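Local coordinates for structural polyprotein, VP1 (Israeli acute paralysis virus, PDB 5CDD) that probably serves as a structural building block of the virion shell, VP1 being the capsid piece cut from the end of the longer polyprotein, at residues Q106-R111 / Y170-S175; F97-L102 / T177-R182; S112-R117 / V143-Y148; T61-L66 / D165-Y170. All blocks are in the same frame, centred on the assembly; numbering follows the deposited sequence.

Contact 1: residues Q106-R111 / Y170-S175; sequences QTCYIR and YFSNTS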
loop_
_atom_site.group_PDB
_atom_site.type_symbol
_atom_site.label_atom_id
_atom_site.label_comp_id
_atom_site.label_asym_id
_atom_site.label_seq_id
_atom_site.Cartn_x
_atom_site.Cartn_y
_atom_site.Cartn_z
ATOM N N GLN A 106 -10.356 19.169 46.347
ATOM C CA GLN A 106 -10.637 17.753 46.166
ATOM C C GLN A 106 -10.111 17.233 44.839
ATOM O O GLN A 106 -9.719 18.001 43.961
ATOM C CB GLN A 106 -12.145 17.497 46.209
ATOM C CG GLN A 106 -12.830 17.827 47.518
ATOM C CD GLN A 106 -14.319 17.530 47.470
ATOM O OE1 GLN A 106 -15.053 18.105 46.664
ATOM N NE2 GLN A 106 -14.772 16.626 48.331
ATOM N N THR A 107 -10.110 15.910 44.718
ATOM C CA THR A 107 -9.692 15.227 43.503
ATOM C C THR A 107 -10.797 14.219 43.241
ATOM O O THR A 107 -10.724 13.068 43.667
ATOM C CB THR A 107 -8.353 14.485 43.678
ATOM O OG1 THR A 107 -7.290 15.438 43.793
ATOM C CG2 THR A 107 -8.080 13.587 42.482
ATOM N N CYS A 108 -11.838 14.678 42.555
ATOM C CA CYS A 108 -12.985 13.844 42.240
ATOM C C CYS A 108 -12.694 12.827 41.147
ATOM O O CYS A 108 -12.139 13.164 40.101
ATOM C CB CYS A 108 -14.156 14.728 41.812
ATOM S SG CYS A 108 -15.608 13.814 41.266
ATOM N N TYR A 109 -13.069 11.577 41.401
ATOM C CA TYR A 109 -12.874 10.510 40.430
ATOM C C TYR A 109 -14.094 9.598 40.421
ATOM O O TYR A 109 -14.813 9.496 41.416
ATOM C CB TYR A 109 -11.603 9.713 40.749
ATOM C CG TYR A 109 -11.662 8.880 42.010
ATOM C CD1 TYR A 109 -12.379 7.684 42.048
ATOM C CD2 TYR A 109 -10.994 9.283 43.165
ATOM C CE1 TYR A 109 -12.428 6.909 43.203
ATOM C CE2 TYR A 109 -11.038 8.517 44.328
ATOM C CZ TYR A 109 -11.756 7.331 44.338
ATOM O OH TYR A 109 -11.802 6.566 45.481
ATOM N N ILE A 110 -14.327 8.945 39.288
ATOM C CA ILE A 110 -15.467 8.049 39.134
ATOM C C ILE A 110 -15.003 6.625 38.846
ATOM O O ILE A 110 -14.211 6.397 37.936
ATOM C CB ILE A 110 -16.376 8.502 37.972
ATOM C CG1 ILE A 110 -16.761 9.977 38.140
ATOM C CG2 ILE A 110 -17.609 7.623 37.911
ATOM C CD1 ILE A 110 -17.592 10.275 39.363
ATOM N N ARG A 111 -15.504 5.674 39.625
ATOM C CA ARG A 111 -15.160 4.263 39.459
ATOM C C ARG A 111 -16.424 3.477 39.125
ATOM O O ARG A 111 -17.490 3.738 39.681
ATOM C CB ARG A 111 -14.561 3.699 40.751
ATOM C CG ARG A 111 -13.231 4.299 41.178
ATOM C CD ARG A 111 -12.065 3.667 40.432
ATOM N NE ARG A 111 -11.842 2.260 40.780
ATOM C CZ ARG A 111 -11.452 1.827 41.977
ATOM N NH1 ARG A 111 -11.238 2.684 42.966
ATOM N NH2 ARG A 111 -11.252 0.530 42.181
ATOM N N TYR A 170 -21.973 1.856 40.254
ATOM C CA TYR A 170 -21.356 3.176 40.211
ATOM C C TYR A 170 -20.719 3.589 41.536
ATOM O O TYR A 170 -21.160 3.174 42.603
ATOM C CB TYR A 170 -22.421 4.196 39.820
ATOM C CG TYR A 170 -21.881 5.465 39.223
ATOM C CD1 TYR A 170 -21.305 5.465 37.956
ATOM C CD2 TYR A 170 -21.965 6.672 39.914
ATOM C CE1 TYR A 170 -20.827 6.638 37.387
ATOM C CE2 TYR A 170 -21.490 7.852 39.357
ATOM C CZ TYR A 170 -20.922 7.829 38.091
ATOM O OH TYR A 170 -20.451 8.992 37.525
ATOM N N PHE A 171 -19.682 4.416 41.461
ATOM C CA PHE A 171 -19.007 4.887 42.662
ATOM C C PHE A 171 -18.197 6.158 42.433
ATOM O O PHE A 171 -17.598 6.346 41.380
ATOM C CB PHE A 171 -18.071 3.813 43.217
ATOM C CG PHE A 171 -17.334 4.247 44.454
ATOM C CD1 PHE A 171 -17.956 4.208 45.698
ATOM C CD2 PHE A 171 -16.043 4.757 44.366
ATOM C CE1 PHE A 171 -17.304 4.673 46.837
ATOM C CE2 PHE A 171 -15.381 5.227 45.501
ATOM C CZ PHE A 171 -16.015 5.186 46.739
ATOM N N SER A 172 -18.182 7.026 43.437
ATOM C CA SER A 172 -17.423 8.271 43.372
ATOM C C SER A 172 -17.023 8.647 44.791
ATOM O O SER A 172 -17.753 8.363 45.738
ATOM C CB SER A 172 -18.266 9.390 42.751
ATOM O OG SER A 172 -17.521 10.597 42.623
ATOM N N ASN A 173 -15.869 9.285 44.945
ATOM C CA ASN A 173 -15.418 9.674 46.273
ATOM C C ASN A 173 -16.068 10.964 46.762
ATOM O O ASN A 173 -16.019 11.271 47.947
ATOM C CB ASN A 173 -13.885 9.802 46.304
ATOM C CG ASN A 173 -13.365 10.882 45.374
ATOM O OD1 ASN A 173 -14.050 11.287 44.442
ATOM N ND2 ASN A 173 -12.142 11.338 45.613
ATOM N N THR A 174 -16.699 11.698 45.855
ATOM C CA THR A 174 -17.350 12.952 46.199
ATOM C C THR A 174 -18.811 12.859 45.812
ATOM O O THR A 174 -19.195 11.975 45.052
ATOM C CB THR A 174 -16.723 14.115 45.433
ATOM O OG1 THR A 174 -17.040 14.008 44.039
ATOM C CG2 THR A 174 -15.204 14.090 45.606
ATOM N N SER A 175 -19.622 13.776 46.324
ATOM C CA SER A 175 -21.036 13.785 46.007
ATOM C C SER A 175 -21.157 14.272 44.574
ATOM O O SER A 175 -20.646 15.341 44.228
ATOM C CB SER A 175 -21.763 14.730 46.944
ATOM O OG SER A 175 -23.139 14.405 46.997
#
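Residues Ile110 and Arg111 pair with Ser172 and Phe171 where strand 110-116 runs antiparallel to strand 166-172, two neighbours in the four-stranded sheet of the capsid jelly roll. Arg111 and Phe171 form a hydrogen-bonded pair, with Arg111 N giving a nearly straight bond to Phe171 O (2.8 Å). Ile110 and Ser172 make the adjoining non-hydrogen-bonded pair. On their face Ile110 sends CD1 over to Ser172 OG, while its CG2 lies against the phenol end of Tyr170, 3.3 Å from CZ.

Beyond the ladder Asn173 takes over. Its CG stands between the backbone N and the carbonyl carbon (chi1 63°), and the amide bridges two backbone groups of the other segment. ND2 donates to Thr107 O at 3.0 Å, the acceptor lying near the plane of the Asn173 amide, and OD1 accepts from Tyr109 N at 3.2 Å, the donor sitting above the plane of that C=O. Both ends of the amide are thus engaged, which fixes its rotation. The amide also covers one face of the Tyr109 ring, with the two planes 33° apart and ND2 3.3 Å from CE2. At the far end of that ring the hydroxyl OH meets the rim of Phe171 in the plane of its ring, 3.8 Å from CE2. Thr174 completes the row, its methyl CG2 lying 3.7 Å from Gln106 NE2.

The Tyr109 and Asn173 side chains also pack on Gln301 of a neighbouring polyprotein chain. The E-H pairing of the CHEF sheet of a viral jelly roll is thus continued past the start of strand E and the end of strand H by the Asn173 amide.

Contact 2: residues F97-L102 / T177-R182; sequences FNTTPL and TQIVAR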
loop_
_atom_site.group_PDB
_atom_site.type_symbol
_atom_site.label_atom_id
_atom_site.label_comp_id
_atom_site.label_asym_id
_atom_site.label_seq_id
_atom_site.Cartn_x
_atom_site.Cartn_y
_atom_site.Cartn_z
ATOM N N PHE A 97 -22.393 12.198 32.157
ATOM C CA PHE A 97 -21.861 13.534 31.930
ATOM C C PHE A 97 -21.906 14.302 33.245
ATOM O O PHE A 97 -22.971 14.714 33.702
ATOM C CB PHE A 97 -22.681 14.272 30.872
ATOM C CG PHE A 97 -22.758 13.558 29.553
ATOM C CD1 PHE A 97 -23.599 12.462 29.387
ATOM C CD2 PHE A 97 -21.987 13.980 28.475
ATOM C CE1 PHE A 97 -23.674 11.797 28.163
ATOM C CE2 PHE A 97 -22.055 13.322 27.248
ATOM C CZ PHE A 97 -22.900 12.228 27.092
ATOM N N ASN A 98 -20.740 14.482 33.850
ATOM C CA ASN A 98 -20.624 15.186 35.118
ATOM C C ASN A 98 -21.156 16.614 35.058
ATOM O O ASN A 98 -20.900 17.344 34.102
ATOM C CB ASN A 98 -19.159 15.208 35.555
ATOM C CG ASN A 98 -18.933 16.051 36.788
ATOM O OD1 ASN A 98 -19.444 15.744 37.867
ATOM N ND2 ASN A 98 -18.166 17.126 36.636
ATOM N N THR A 99 -21.902 17.003 36.088
ATOM C CA THR A 99 -22.455 18.352 36.178
ATOM C C THR A 99 -22.201 18.870 37.589
ATOM O O THR A 99 -22.760 19.885 38.006
ATOM C CB THR A 99 -23.977 18.377 35.900
ATOM O OG1 THR A 99 -24.671 17.655 36.926
ATOM C CG2 THR A 99 -24.278 17.750 34.549
ATOM N N THR A 100 -21.345 18.156 38.313
ATOM C CA THR A 100 -20.994 18.503 39.684
ATOM C C THR A 100 -19.902 19.564 39.724
ATOM O O THR A 100 -18.848 19.395 39.115
ATOM C CB THR A 100 -20.458 17.277 40.449
ATOM O OG1 THR A 100 -21.317 16.154 40.226
ATOM C CG2 THR A 100 -20.393 17.569 41.938
ATOM N N PRO A 101 -20.143 20.675 40.437
ATOM C CA PRO A 101 -19.125 21.726 40.521
ATOM C C PRO A 101 -17.866 21.084 41.099
ATOM O O PRO A 101 -17.956 20.258 42.004
ATOM C CB PRO A 101 -19.755 22.734 41.474
ATOM C CG PRO A 101 -21.220 22.584 41.191
ATOM C CD PRO A 101 -21.384 21.087 41.116
ATOM N N LEU A 102 -16.698 21.452 40.585
ATOM C CA LEU A 102 -15.461 20.853 41.069
ATOM C C LEU A 102 -14.648 21.737 42.003
ATOM O O LEU A 102 -14.235 22.837 41.639
ATOM C CB LEU A 102 -14.590 20.430 39.886
ATOM C CG LEU A 102 -15.205 19.367 38.970
ATOM C CD1 LEU A 102 -14.231 19.025 37.860
ATOM C CD2 LEU A 102 -15.552 18.124 39.781
ATOM N N THR A 177 -23.472 14.600 40.648
ATOM C CA THR A 177 -24.721 14.894 39.973
ATOM C C THR A 177 -24.384 14.864 38.483
ATOM O O THR A 177 -23.593 15.674 38.004
ATOM C CB THR A 177 -25.262 16.280 40.374
ATOM O OG1 THR A 177 -26.421 16.574 39.589
ATOM C CG2 THR A 177 -24.210 17.364 40.167
ATOM N N GLN A 178 -24.961 13.915 37.752
ATOM C CA GLN A 178 -24.659 13.809 36.330
ATOM C C GLN A 178 -25.847 13.503 35.437
ATOM O O GLN A 178 -26.899 13.056 35.897
ATOM C CB GLN A 178 -23.595 12.731 36.094
ATOM C CG GLN A 178 -22.618 12.541 37.240
ATOM C CD GLN A 178 -23.083 11.497 38.239
ATOM O OE1 GLN A 178 -24.246 11.471 38.641
ATOM N NE2 GLN A 178 -22.167 10.636 38.652
ATOM N N ILE A 179 -25.657 13.761 34.148
ATOM C CA ILE A 179 -26.672 13.480 33.145
ATOM C C ILE A 179 -26.349 12.063 32.690
ATOM O O ILE A 179 -25.232 11.786 32.252
ATOM C CB ILE A 179 -26.558 14.430 31.938
ATOM C CG1 ILE A 179 -26.703 15.884 32.398
ATOM C CG2 ILE A 179 -27.628 14.090 30.919
ATOM C CD1 ILE A 179 -26.456 16.905 31.309
ATOM N N VAL A 180 -27.315 11.164 32.812
ATOM C CA VAL A 180 -27.088 9.783 32.424
ATOM C C VAL A 180 -27.754 9.424 31.101
ATOM O O VAL A 180 -28.950 9.651 30.906
ATOM C CB VAL A 180 -27.592 8.816 33.519
ATOM C CG1 VAL A 180 -27.221 7.389 33.165
ATOM C CG2 VAL A 180 -27.003 9.205 34.864
ATOM N N ALA A 181 -26.961 8.868 30.191
ATOM C CA ALA A 181 -27.447 8.451 28.883
ATOM C C ALA A 181 -27.010 7.007 28.677
ATOM O O ALA A 181 -25.881 6.647 29.008
ATOM C CB ALA A 181 -26.859 9.336 27.799
ATOM N N ARG A 182 -27.897 6.176 28.138
ATOM C CA ARG A 182 -27.558 4.777 27.917
ATOM C C ARG A 182 -27.911 4.269 26.527
ATOM O O ARG A 182 -28.518 4.973 25.719
ATOM C CB ARG A 182 -28.253 3.889 28.951
ATOM C CG ARG A 182 -29.762 3.853 28.808
ATOM C CD ARG A 182 -30.378 2.817 29.725
ATOM N NE ARG A 182 -31.835 2.821 29.630
ATOM C CZ ARG A 182 -32.632 2.004 30.308
ATOM N NH1 ARG A 182 -32.115 1.105 31.136
ATOM N NH2 ARG A 182 -33.949 2.089 30.161
#
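Thr99 OG1 stands between its backbone N and carbonyl carbon (chi1 65°), whereas Thr100 OG1 is anti to its carbonyl carbon (chi1 -47°), and these two settings turn both hydroxyls onto the backbone of Thr177. Thr177 O receives Thr99 N at 2.9 Å, nearly along the C=O axis, and the Thr99 hydroxyl also points at it, at a modelled separation too short to be relied on. Thr177 N, for its part, gives a bent bond to Thr100 OG1 (2.7 Å).

Ahead of this clasp lies regular antiparallel pairing. Phe97 and Ile179 form a hydrogen-bonded pair, Phe97 N to Ile179 O and Ile179 N to Phe97 O, both 2.9 Å. The next pair, Asn98 with Gln178, is non-hydrogen-bonded. Asn98 OD1 accepts from Thr100 N at 3.1 Å, an Asx turn that bends the chain away as strand 87-98 ends and sets Thr100 beside Thr177.

Apolar groups line the face that carries Phe97 and Ile179. Thr99 CG2 rests 3.7 Å from Ile179 CG1, the two side chains crossing at about a right angle, and Ala181 CB meets the edge of the Phe97 ring at CE1 (4.0 Å). A Tyr20 ring of a neighbouring polyprotein chain packs against Phe97, and Thr100 O accepts a bond from Thr107 of a third subunit.

Thr177 O keeps a backbone donor, Thr99 N, while Thr177 N is met by a hydroxyl, so the pairing of these two jelly-roll strands is extended past the end of strand 87-98 partly by a side chain.

Contact 3: residues S112-R117 / V143-Y148; sequences SFLMPR and VEVPFY
Leu114 and Val145 meet in an apolar contact between the two sheets of the sandwich, joining strand 110-116 of one to the end of strand 140-145 of the other. The segments run almost parallel, 6° apart, yet they are not paired as strands: Leu114 and Val145 have their CA atoms 7.3 Å apart, and the approach is by side chains alone.

Leu114 carries most of it. CG is anti to its carbonyl carbon (chi1 -78°), and the two methyl groups beyond part company. The Leu114 and Val145 side chains slide past each other in opposite directions, CD2 3.7 Å from Val145 CG1, and CD2 reaches Pro146 CD more loosely. CD1 comes up near the plane of the Tyr148 ring and touches its edge at CE2 (3.8 Å), the side chains crossing at about a right angle. Pro146 CB lies over one face of the same ring, toward its rim, and Tyr148 OH is hydrogen-bonded to Glu34 of a second subunit. Ser112 OG lies 3.6 Å from the Val143 methyl CG2.

Such aliphatic packing between strands E and G is typical of the interior of a jelly-roll sandwich, here continued by side chains of neighbouring polyprotein chains.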
loop_
_atom_site.group_PDB
_atom_site.type_symbol
_atom_site.label_atom_id
_atom_site.label_comp_id
_atom_site.label_asym_id
_atom_site.label_seq_id
_atom_site.Cartn_x
_atom_site.Cartn_y
_atom_site.Cartn_z
ATOM N N SER A 112 -16.309 2.519 38.213
ATOM C CA SER A 112 -17.446 1.686 37.842
ATOM C C SER A 112 -17.010 0.223 37.868
ATOM O O SER A 112 -15.928 -0.121 37.396
ATOM C CB SER A 112 -17.975 2.068 36.454
ATOM O OG SER A 112 -16.962 1.986 35.470
ATOM N N PHE A 113 -17.855 -0.629 38.437
ATOM C CA PHE A 113 -17.556 -2.052 38.551
ATOM C C PHE A 113 -18.707 -2.885 38.007
ATOM O O PHE A 113 -19.710 -2.356 37.532
ATOM C CB PHE A 113 -17.353 -2.431 40.022
ATOM C CG PHE A 113 -16.384 -1.551 40.756
ATOM C CD1 PHE A 113 -15.028 -1.859 40.789
ATOM C CD2 PHE A 113 -16.829 -0.414 41.420
ATOM C CE1 PHE A 113 -14.128 -1.046 41.477
ATOM C CE2 PHE A 113 -15.941 0.405 42.109
ATOM C CZ PHE A 113 -14.587 0.089 42.137
ATOM N N LEU A 114 -18.545 -4.200 38.089
ATOM C CA LEU A 114 -19.577 -5.130 37.661
ATOM C C LEU A 114 -20.229 -5.670 38.923
ATOM O O LEU A 114 -19.661 -5.589 40.013
ATOM C CB LEU A 114 -18.981 -6.301 36.877
ATOM C CG LEU A 114 -18.583 -6.110 35.415
ATOM C CD1 LEU A 114 -18.009 -7.414 34.886
ATOM C CD2 LEU A 114 -19.793 -5.694 34.594
ATOM N N MET A 115 -21.427 -6.219 38.771
ATOM C CA MET A 115 -22.135 -6.798 39.897
ATOM C C MET A 115 -23.385 -7.488 39.388
ATOM O O MET A 115 -24.071 -6.978 38.507
ATOM C CB MET A 115 -22.487 -5.723 40.926
ATOM C CG MET A 115 -23.586 -4.784 40.512
ATOM S SD MET A 115 -24.927 -4.950 41.688
ATOM C CE MET A 115 -24.207 -4.173 43.140
ATOM N N PRO A 116 -23.683 -8.679 39.923
ATOM C CA PRO A 116 -24.856 -9.454 39.524
ATOM C C PRO A 116 -26.112 -8.599 39.556
ATOM O O PRO A 116 -26.361 -7.882 40.520
ATOM C CB PRO A 116 -24.886 -10.570 40.555
ATOM C CG PRO A 116 -23.426 -10.797 40.837
ATOM C CD PRO A 116 -22.924 -9.379 40.973
ATOM N N ARG A 117 -26.902 -8.682 38.495
ATOM C CA ARG A 117 -28.123 -7.905 38.403
ATOM C C ARG A 117 -29.017 -8.117 39.618
ATOM O O ARG A 117 -29.270 -9.247 40.030
ATOM C CB ARG A 117 -28.878 -8.272 37.128
ATOM C CG ARG A 117 -30.090 -7.406 36.852
ATOM C CD ARG A 117 -30.577 -7.621 35.435
ATOM N NE ARG A 117 -29.581 -7.185 34.465
ATOM C CZ ARG A 117 -29.195 -5.922 34.317
ATOM N NH1 ARG A 117 -29.727 -4.975 35.077
ATOM N NH2 ARG A 117 -28.276 -5.604 33.414
ATOM N N VAL A 143 -18.680 3.599 29.965
ATOM C CA VAL A 143 -18.376 2.221 30.334
ATOM C C VAL A 143 -19.373 1.230 29.721
ATOM O O VAL A 143 -20.534 1.566 29.486
ATOM C CB VAL A 143 -18.368 2.068 31.879
ATOM C CG1 VAL A 143 -19.742 2.394 32.441
ATOM C CG2 VAL A 143 -17.941 0.666 32.270
ATOM N N GLU A 144 -18.911 0.010 29.463
ATOM C CA GLU A 144 -19.759 -1.017 28.871
ATOM C C GLU A 144 -19.833 -2.267 29.739
ATOM O O GLU A 144 -18.828 -2.708 30.297
ATOM C CB GLU A 144 -19.230 -1.406 27.493
ATOM C CG GLU A 144 -20.122 -2.374 26.744
ATOM C CD GLU A 144 -19.465 -2.911 25.492
ATOM O OE1 GLU A 144 -18.855 -2.111 24.750
ATOM O OE2 GLU A 144 -19.566 -4.131 25.246
ATOM N N VAL A 145 -21.028 -2.836 29.839
ATOM C CA VAL A 145 -21.247 -4.040 30.628
ATOM C C VAL A 145 -21.471 -5.223 29.691
ATOM O O VAL A 145 -22.476 -5.285 28.986
ATOM C CB VAL A 145 -22.480 -3.887 31.539
ATOM C CG1 VAL A 145 -22.710 -5.164 32.324
ATOM C CG2 VAL A 145 -22.283 -2.713 32.478
ATOM N N PRO A 146 -20.527 -6.177 29.664
ATOM C CA PRO A 146 -20.653 -7.352 28.797
ATOM C C PRO A 146 -21.865 -8.179 29.201
ATOM O O PRO A 146 -22.434 -7.971 30.274
ATOM C CB PRO A 146 -19.349 -8.108 29.044
ATOM C CG PRO A 146 -18.396 -7.034 29.446
ATOM C CD PRO A 146 -19.234 -6.191 30.367
ATOM N N PHE A 147 -22.263 -9.117 28.350
ATOM C CA PHE A 147 -23.395 -9.965 28.679
ATOM C C PHE A 147 -22.898 -11.277 29.266
ATOM O O PHE A 147 -22.740 -12.268 28.555
ATOM C CB PHE A 147 -24.252 -10.251 27.444
ATOM C CG PHE A 147 -25.518 -11.018 27.748
ATOM C CD1 PHE A 147 -26.482 -10.487 28.605
ATOM C CD2 PHE A 147 -25.751 -12.265 27.174
ATOM C CE1 PHE A 147 -27.661 -11.187 28.884
ATOM C CE2 PHE A 147 -26.926 -12.971 27.447
ATOM C CZ PHE A 147 -27.882 -12.429 28.304
ATOM N N TYR A 148 -22.619 -11.263 30.566
ATOM C CA TYR A 148 -22.179 -12.458 31.272
ATOM C C TYR A 148 -23.466 -13.004 31.873
ATOM O O TYR A 148 -23.950 -12.486 32.879
ATOM C CB TYR A 148 -21.199 -12.095 32.388
ATOM C CG TYR A 148 -19.861 -11.562 31.920
ATOM C CD1 TYR A 148 -19.058 -12.299 31.048
ATOM C CD2 TYR A 148 -19.364 -10.348 32.402
ATOM C CE1 TYR A 148 -17.792 -11.845 30.675
ATOM C CE2 TYR A 148 -18.102 -9.885 32.035
ATOM C CZ TYR A 148 -17.320 -10.641 31.176
ATOM O OH TYR A 148 -16.059 -10.205 30.837
#

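Contact 4: residues T61-L66 / D165-Y170; sequences TPITDL and DSSLMY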
loop_
_atom_site.group_PDB
_atom_site.type_symbol
_atom_site.label_atom_id
_atom_site.label_comp_id
_atom_site.label_asym_id
_atom_site.label_seq_id
_atom_site.Cartn_x
_atom_site.Cartn_y
_atom_site.Cartn_z
ATOM N N THR A 61 -23.151 2.505 44.306
ATOM C CA THR A 61 -24.526 2.484 43.826
ATOM C C THR A 61 -24.791 1.663 42.566
ATOM O O THR A 61 -24.260 1.960 41.497
ATOM C CB THR A 61 -25.015 3.918 43.549
ATOM O OG1 THR A 61 -24.906 4.700 44.744
ATOM C CG2 THR A 61 -26.456 3.905 43.068
ATOM N N PRO A 62 -25.623 0.616 42.677
ATOM C CA PRO A 62 -25.942 -0.214 41.511
ATOM C C PRO A 62 -26.875 0.622 40.638
ATOM O O PRO A 62 -27.799 1.258 41.151
ATOM C CB PRO A 62 -26.661 -1.417 42.120
ATOM C CG PRO A 62 -26.185 -1.438 43.547
ATOM C CD PRO A 62 -26.162 0.014 43.907
ATOM N N ILE A 63 -26.645 0.633 39.329
ATOM C CA ILE A 63 -27.494 1.434 38.456
ATOM C C ILE A 63 -28.931 0.939 38.367
ATOM O O ILE A 63 -29.785 1.626 37.808
ATOM C CB ILE A 63 -26.912 1.558 37.027
ATOM C CG1 ILE A 63 -26.160 0.282 36.633
ATOM C CG2 ILE A 63 -26.021 2.781 36.941
ATOM C CD1 ILE A 63 -27.065 -0.897 36.336
ATOM N N THR A 64 -29.206 -0.236 38.925
ATOM C CA THR A 64 -30.561 -0.759 38.911
ATOM C C THR A 64 -31.425 0.201 39.726
ATOM O O THR A 64 -32.628 0.310 39.505
ATOM C CB THR A 64 -30.639 -2.164 39.537
ATOM O OG1 THR A 64 -30.008 -2.160 40.822
ATOM C CG2 THR A 64 -29.964 -3.192 38.647
ATOM N N ASP A 65 -30.796 0.908 40.660
ATOM C CA ASP A 65 -31.502 1.872 41.498
ATOM C C ASP A 65 -32.088 2.970 40.622
ATOM O O ASP A 65 -33.110 3.568 40.952
ATOM C CB ASP A 65 -30.556 2.493 42.530
ATOM C CG ASP A 65 -30.036 1.477 43.533
ATOM O OD1 ASP A 65 -30.641 0.387 43.654
ATOM O OD2 ASP A 65 -29.027 1.773 44.213
ATOM N N LEU A 66 -31.423 3.225 39.502
ATOM C CA LEU A 66 -31.859 4.231 38.545
ATOM C C LEU A 66 -32.581 3.540 37.395
ATOM O O LEU A 66 -33.617 4.001 36.919
ATOM C CB LEU A 66 -30.647 4.988 37.995
ATOM C CG LEU A 66 -30.894 5.897 36.787
ATOM C CD1 LEU A 66 -31.820 7.032 37.182
ATOM C CD2 LEU A 66 -29.573 6.441 36.274
ATOM N N ASP A 165 -27.463 -12.448 35.254
ATOM C CA ASP A 165 -26.545 -11.767 34.356
ATOM C C ASP A 165 -25.871 -10.620 35.100
ATOM O O ASP A 165 -26.259 -10.275 36.218
ATOM C CB ASP A 165 -27.297 -11.248 33.126
ATOM C CG ASP A 165 -28.415 -10.290 33.485
ATOM O OD1 ASP A 165 -29.211 -10.612 34.391
ATOM O OD2 ASP A 165 -28.502 -9.217 32.851
ATOM N N SER A 166 -24.857 -10.035 34.470
ATOM C CA SER A 166 -24.100 -8.937 35.060
ATOM C C SER A 166 -24.760 -7.572 34.925
ATOM O O SER A 166 -25.576 -7.341 34.036
ATOM C CB SER A 166 -22.700 -8.892 34.445
ATOM O OG SER A 166 -22.784 -8.875 33.025
ATOM N N SER A 167 -24.393 -6.673 35.829
ATOM C CA SER A 167 -24.926 -5.320 35.845
ATOM C C SER A 167 -23.801 -4.357 36.219
ATOM O O SER A 167 -22.678 -4.780 36.489
ATOM C CB SER A 167 -26.076 -5.220 36.855
ATOM O OG SER A 167 -26.612 -3.911 36.894
ATOM N N LEU A 168 -24.101 -3.064 36.228
ATOM C CA LEU A 168 -23.100 -2.061 36.564
ATOM C C LEU A 168 -23.265 -1.507 37.981
ATOM O O LEU A 168 -24.373 -1.441 38.517
ATOM C CB LEU A 168 -23.172 -0.901 35.567
ATOM C CG LEU A 168 -22.136 0.210 35.733
ATOM C CD1 LEU A 168 -20.797 -0.287 35.219
ATOM C CD2 LEU A 168 -22.568 1.448 34.967
ATOM N N MET A 169 -22.145 -1.121 38.582
ATOM C CA MET A 169 -22.148 -0.534 39.914
ATOM C C MET A 169 -21.345 0.760 39.848
ATOM O O MET A 169 -20.185 0.762 39.444
ATOM C CB MET A 169 -21.529 -1.485 40.933
ATOM C CG MET A 169 -21.536 -0.922 42.340
ATOM S SD MET A 169 -21.115 -2.141 43.577
ATOM C CE MET A 169 -19.320 -2.141 43.467
ATOM N N TYR A 170 -21.973 1.856 40.254
ATOM C CA TYR A 170 -21.356 3.176 40.211
ATOM C C TYR A 170 -20.719 3.589 41.536
ATOM O O TYR A 170 -21.160 3.174 42.603
ATOM C CB TYR A 170 -22.421 4.196 39.820
ATOM C CG TYR A 170 -21.881 5.465 39.223
ATOM C CD1 TYR A 170 -21.305 5.465 37.956
ATOM C CD2 TYR A 170 -21.965 6.672 39.914
ATOM C CE1 TYR A 170 -20.827 6.638 37.387
ATOM C CE2 TYR A 170 -21.490 7.852 39.357
ATOM C CZ TYR A 170 -20.922 7.829 38.091
ATOM O OH TYR A 170 -20.451 8.992 37.525
#
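Ile63 lays its CG1 branch across Leu168, with CG1 3.4 Å from Leu168 CB and the two side chains crossing at about a right angle. Ser167 OG, set anti to its backbone N (chi1 180°), is the atom that Ile63 CD1 and Thr64 CG2 both meet, the latter at 3.9 Å. Leu168 in turn packs on Val143 and Val145, and Trp53 lies against Ile63 and Thr61, so the face carrying Leu168 and Tyr170 belongs to the interior of the sandwich.

The backbones beneath are joined as short antiparallel strands. Thr61 and Tyr170 form a hydrogen-bonded pair, Thr61 N to Tyr170 O at 2.7 Å and Tyr170 N to Thr61 O at 2.6 Å. Pro62 sits opposite Met169 in the non-hydrogen-bonded position, where the absence of an N-H costs no bond; its CA approaches Leu168 O at 3.6 Å instead.

In jelly-roll terms this is the C strand, only two residues long, at the margin of the CHEF sheet within the chain, beside strand H. The pairing ends with Ile63 N bound to Leu168 O (3.2 Å). From there the chain passes into the helix that follows. Leu66 N bonds back to Ile63 O at 2.8 Å, and Asp65 N likewise returns to Pro62 O, while Pro62 and Met169, on the other face of the sheet, both pack on Met115.

How the contacts relate
From the N terminus, residues 61-66 come first, and contact 4 closes a long loop when the chain returns at 165-170. Residues 97-102 follow and wait for 177-182, so contact 2 closes last. Contact 1 (106-111 with 170-175) lies within that span, and contact 3 (112-117 with 143-148) is innermost, enclosed by all the others. Contact 4 crosses contacts 1 and 2. Contacts 1 and 4 share Tyr170 and bind the two flanks of strand 166-172 in one sheet; contact 2 secures the other sheet, and contact 3 spans both. An Arg117-Asp165 salt bridge links contacts 3 and 4, and Phe171 packs on Phe113 between contacts 1 and 3.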